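PDB 5XC5: probable Rab-related GTPase from Acanthamoeba polyphaga mimivirus, which binds GTP and magnesium as a Rab-family small GTPase and may take part in protein transport. Local coordinates for residues R69-T72 with K73-T77; I101-L104 with R105-C108. The protein carries 1 engineered substitution. All coordinates share one frame; numbering follows the deposited sequence.

Contact 1: R69-T72 with K73-T77; sequences RSIT and KMYYT
Ile71 and Tyr75 lie side by side and point the same way where the short switch II helix of this small GTPase, residues 69-72, tightens into a 3-10 turn. The contact is made by one branch: Ile71 CG2 stands 4.0 Å from CE1 of the Tyr75 ring. With CG1 beside the backbone N (chi1 -58°), CG2 is left anti to that N, on the side where the ring passes; the side chain also touches Ile38, so a branched apolar residue can serve both. The Tyr75 ring turns an edge to the backbone, with Thr72 O in its plane, and its CD1 comes within 3.2 Å of Ile71 O. Beyond the segments Tyr75 meets the ring of Trp60. Tyr76 is turned quite differently and presents a face to the same carbonyl, Thr72 O lying 4.2 Å above the centre of the Tyr76 ring. Thr72 is buried, and its hydroxyl OG1 is satisfied by a hydrogen bond with Ala63 O. The change of helix type is plain in the backbone. Lys73 N reaches back four residues to Arg69 O, but Met74 N and Tyr75 N reach back three, Tyr75 N lying 3.0 Å from Thr72 O with an N-H...O angle of 161°.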
# COMPACT_ATOMS: atom_id res chain seq x y z
N ARG A 69 7.26 -12.20 8.62
CA ARG A 69 7.93 -11.65 7.45
C ARG A 69 8.33 -12.74 6.48
O ARG A 69 8.32 -12.52 5.26
CB ARG A 69 9.14 -10.82 7.85
CG ARG A 69 9.56 -9.81 6.79
CD ARG A 69 9.68 -8.46 7.43
NE ARG A 69 8.52 -8.22 8.26
CZ ARG A 69 8.36 -7.18 9.06
NH1 ARG A 69 9.30 -6.25 9.16
NH2 ARG A 69 7.25 -7.07 9.75
N SER A 70 8.66 -13.94 6.98
CA SER A 70 9.08 -14.99 6.05
C SER A 70 7.92 -15.53 5.23
O SER A 70 8.17 -16.23 4.24
CB SER A 70 9.85 -16.10 6.75
OG SER A 70 9.00 -16.88 7.57
N ILE A 71 6.67 -15.21 5.59
CA ILE A 71 5.54 -15.45 4.70
C ILE A 71 5.44 -14.34 3.67
O ILE A 71 5.36 -14.59 2.46
CB ILE A 71 4.22 -15.53 5.50
CG1 ILE A 71 4.25 -16.63 6.55
CG2 ILE A 71 3.04 -15.73 4.53
CD1 ILE A 71 3.00 -16.67 7.43
N THR A 72 5.45 -13.09 4.13
CA THR A 72 5.28 -11.95 3.25
C THR A 72 6.32 -11.92 2.15
O THR A 72 6.00 -11.58 1.00
CB THR A 72 5.32 -10.67 4.10
OG1 THR A 72 4.16 -10.67 4.95
CG2 THR A 72 5.34 -9.42 3.24
N LYS A 73 7.55 -12.32 2.47
CA LYS A 73 8.64 -12.33 1.50
C LYS A 73 8.30 -13.18 0.28
O LYS A 73 8.74 -12.87 -0.83
CB LYS A 73 9.90 -12.86 2.19
CG LYS A 73 11.09 -13.08 1.28
CD LYS A 73 12.35 -13.44 2.08
CE LYS A 73 12.92 -12.24 2.84
NZ LYS A 73 14.03 -12.60 3.78
N MET A 74 7.50 -14.24 0.45
CA MET A 74 7.19 -15.15 -0.65
C MET A 74 6.21 -14.55 -1.64
O MET A 74 5.93 -15.20 -2.66
CB MET A 74 6.66 -16.47 -0.09
CG MET A 74 7.67 -17.22 0.77
SD MET A 74 9.19 -17.60 -0.13
CE MET A 74 8.57 -18.72 -1.36
N TYR A 75 5.70 -13.35 -1.40
CA TYR A 75 4.74 -12.70 -2.27
C TYR A 75 5.35 -11.54 -3.06
O TYR A 75 4.64 -10.94 -3.88
CB TYR A 75 3.50 -12.28 -1.47
CG TYR A 75 2.77 -13.50 -1.00
CD1 TYR A 75 3.09 -14.11 0.21
CD2 TYR A 75 1.81 -14.11 -1.81
CE1 TYR A 75 2.45 -15.27 0.62
CE2 TYR A 75 1.17 -15.28 -1.41
CZ TYR A 75 1.49 -15.85 -0.19
OH TYR A 75 0.86 -17.00 0.21
N TYR A 76 6.63 -11.24 -2.86
CA TYR A 76 7.27 -10.14 -3.57
C TYR A 76 7.37 -10.41 -5.07
O TYR A 76 7.18 -9.51 -5.88
CB TYR A 76 8.69 -9.92 -3.05
CG TYR A 76 8.83 -9.34 -1.66
CD1 TYR A 76 7.92 -8.40 -1.16
CD2 TYR A 76 9.89 -9.70 -0.86
CE1 TYR A 76 8.08 -7.87 0.11
CE2 TYR A 76 10.06 -9.17 0.40
CZ TYR A 76 9.15 -8.26 0.88
OH TYR A 76 9.31 -7.74 2.15
N THR A 77 7.73 -11.64 -5.44
CA THR A 77 8.16 -11.90 -6.80
C THR A 77 7.02 -11.66 -7.79
O THR A 77 5.85 -11.91 -7.49
CB THR A 77 8.70 -13.33 -6.92
OG1 THR A 77 9.24 -13.54 -8.23
CG2 THR A 77 7.62 -14.35 -6.64

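Contact 2: I101-L104 with R105-C108; sequences INDL and RINC
Ile101 lies alongside Arg105, one turn later in the last part of helix 91-107, the helix of a beta-alpha-beta unit between strands 81-87 and 113-119 of the Ras-like fold. Its CG2 sits over one face of the Arg105 guanidinium, 3.4 Å from NH1, so the flat cation rests on a methyl group. The arginine suits this position because its long chain, extended from CG to NE, can run past Ile101 with its aliphatic part and still carry its charged end to another loop, where NH1 is hydrogen-bonded to Asn142 O. Ile101 itself is buried against Val84 and Val116.

Asn102 and Ile106 cross at a slant. With CG anti to the backbone N (chi1 174°), the Asn102 amide comes back toward the following turn, and its ND2 lies 3.5 Å from CD1 of Ile106.

Asp103 contributes chiefly its carbonyl. Asn107 grips Asp103 O twice, with its backbone N at 3.3 Å and its side-chain ND2 at 2.9 Å, the two donors arriving from opposite faces of the carbonyl plane. Asparagine suits the end of a helix because its short side chain can fold back onto a carbonyl of the last turn.

Leu104, buried against Cys82 and Ile114, reaches the residue that leaves the helix: its CD1 is 3.9 Å from Cys108 CB. The small cysteine side chain fits beside the Leu104 carbonyl, Cys108 CB standing 3.3 Å from Leu104 O. The same oxygen receives two weak bonds, one from Asn107 N and a shorter one from Cys108 N, with an N-H...O angle of only 116°.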
# COMPACT_ATOMS: atom_id res chain seq x y z
N ILE A 101 10.86 -1.33 1.12
CA ILE A 101 11.19 -1.10 -0.28
C ILE A 101 12.49 -1.78 -0.64
O ILE A 101 12.61 -2.42 -1.70
CB ILE A 101 11.22 0.41 -0.57
CG1 ILE A 101 9.81 1.01 -0.47
CG2 ILE A 101 11.81 0.70 -1.93
CD1 ILE A 101 9.78 2.52 -0.63
N ASN A 102 13.48 -1.70 0.25
CA ASN A 102 14.76 -2.36 0.01
C ASN A 102 14.57 -3.86 -0.16
O ASN A 102 15.13 -4.46 -1.08
CB ASN A 102 15.70 -2.08 1.17
CG ASN A 102 17.00 -2.84 1.06
OD1 ASN A 102 17.87 -2.48 0.27
ND2 ASN A 102 17.13 -3.91 1.84
N ASP A 103 13.77 -4.47 0.71
CA ASP A 103 13.56 -5.92 0.66
C ASP A 103 12.79 -6.32 -0.59
O ASP A 103 13.11 -7.33 -1.22
CB ASP A 103 12.81 -6.36 1.91
CG ASP A 103 13.70 -6.38 3.13
OD1 ASP A 103 14.89 -6.01 2.99
OD2 ASP A 103 13.21 -6.76 4.21
N LEU A 104 11.75 -5.57 -0.94
CA LEU A 104 11.04 -5.83 -2.18
C LEU A 104 12.01 -5.83 -3.36
O LEU A 104 11.97 -6.72 -4.21
CB LEU A 104 9.94 -4.79 -2.39
CG LEU A 104 9.25 -4.76 -3.75
CD1 LEU A 104 8.46 -6.03 -4.00
CD2 LEU A 104 8.34 -3.54 -3.84
N ARG A 105 12.91 -4.84 -3.41
CA ARG A 105 13.78 -4.72 -4.57
C ARG A 105 14.84 -5.81 -4.63
O ARG A 105 15.24 -6.21 -5.73
CB ARG A 105 14.37 -3.31 -4.65
CG ARG A 105 13.34 -2.31 -5.18
CD ARG A 105 13.74 -0.87 -4.96
NE ARG A 105 12.85 0.04 -5.68
CZ ARG A 105 12.78 1.35 -5.47
NH1 ARG A 105 13.53 1.93 -4.56
NH2 ARG A 105 11.93 2.08 -6.18
N ILE A 106 15.29 -6.31 -3.48
CA ILE A 106 16.19 -7.47 -3.46
C ILE A 106 15.53 -8.68 -4.10
O ILE A 106 16.18 -9.48 -4.78
CB ILE A 106 16.63 -7.77 -2.02
CG1 ILE A 106 17.60 -6.70 -1.52
CG2 ILE A 106 17.23 -9.17 -1.90
CD1 ILE A 106 17.81 -6.75 -0.02
N ASN A 107 14.23 -8.84 -3.88
CA ASN A 107 13.53 -10.06 -4.27
C ASN A 107 12.75 -9.93 -5.56
O ASN A 107 12.28 -10.95 -6.08
CB ASN A 107 12.59 -10.49 -3.15
CG ASN A 107 13.33 -11.02 -1.95
OD1 ASN A 107 13.72 -12.19 -1.93
ND2 ASN A 107 13.53 -10.18 -0.95
N CYS A 108 12.59 -8.73 -6.10
CA CYS A 108 11.71 -8.52 -7.23
C CYS A 108 12.31 -7.44 -8.10
O CYS A 108 12.67 -6.36 -7.60
CB CYS A 108 10.31 -8.10 -6.76
SG CYS A 108 9.16 -7.64 -8.07

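Overall arrangement
From the N terminus the chain forms strand 6-12, the P-loop and strands 41-48 and 54-61 before it reaches contact 1, which closes one local turn where helix 69-72 runs out toward strand 81-87. Contact 2 follows that strand and closes the final turns of helix 91-107 ahead of strand 113-119. The two are in series, neither nested nor crossed, and their centres lie about 10 Å apart. Tyr76 joins them: its ring packs on Leu104 and Asn107, and it also touches Ile9 and Ile11. Thus the segment after the switch II helix, helix 91-107 and strand 6-12 meet at one residue.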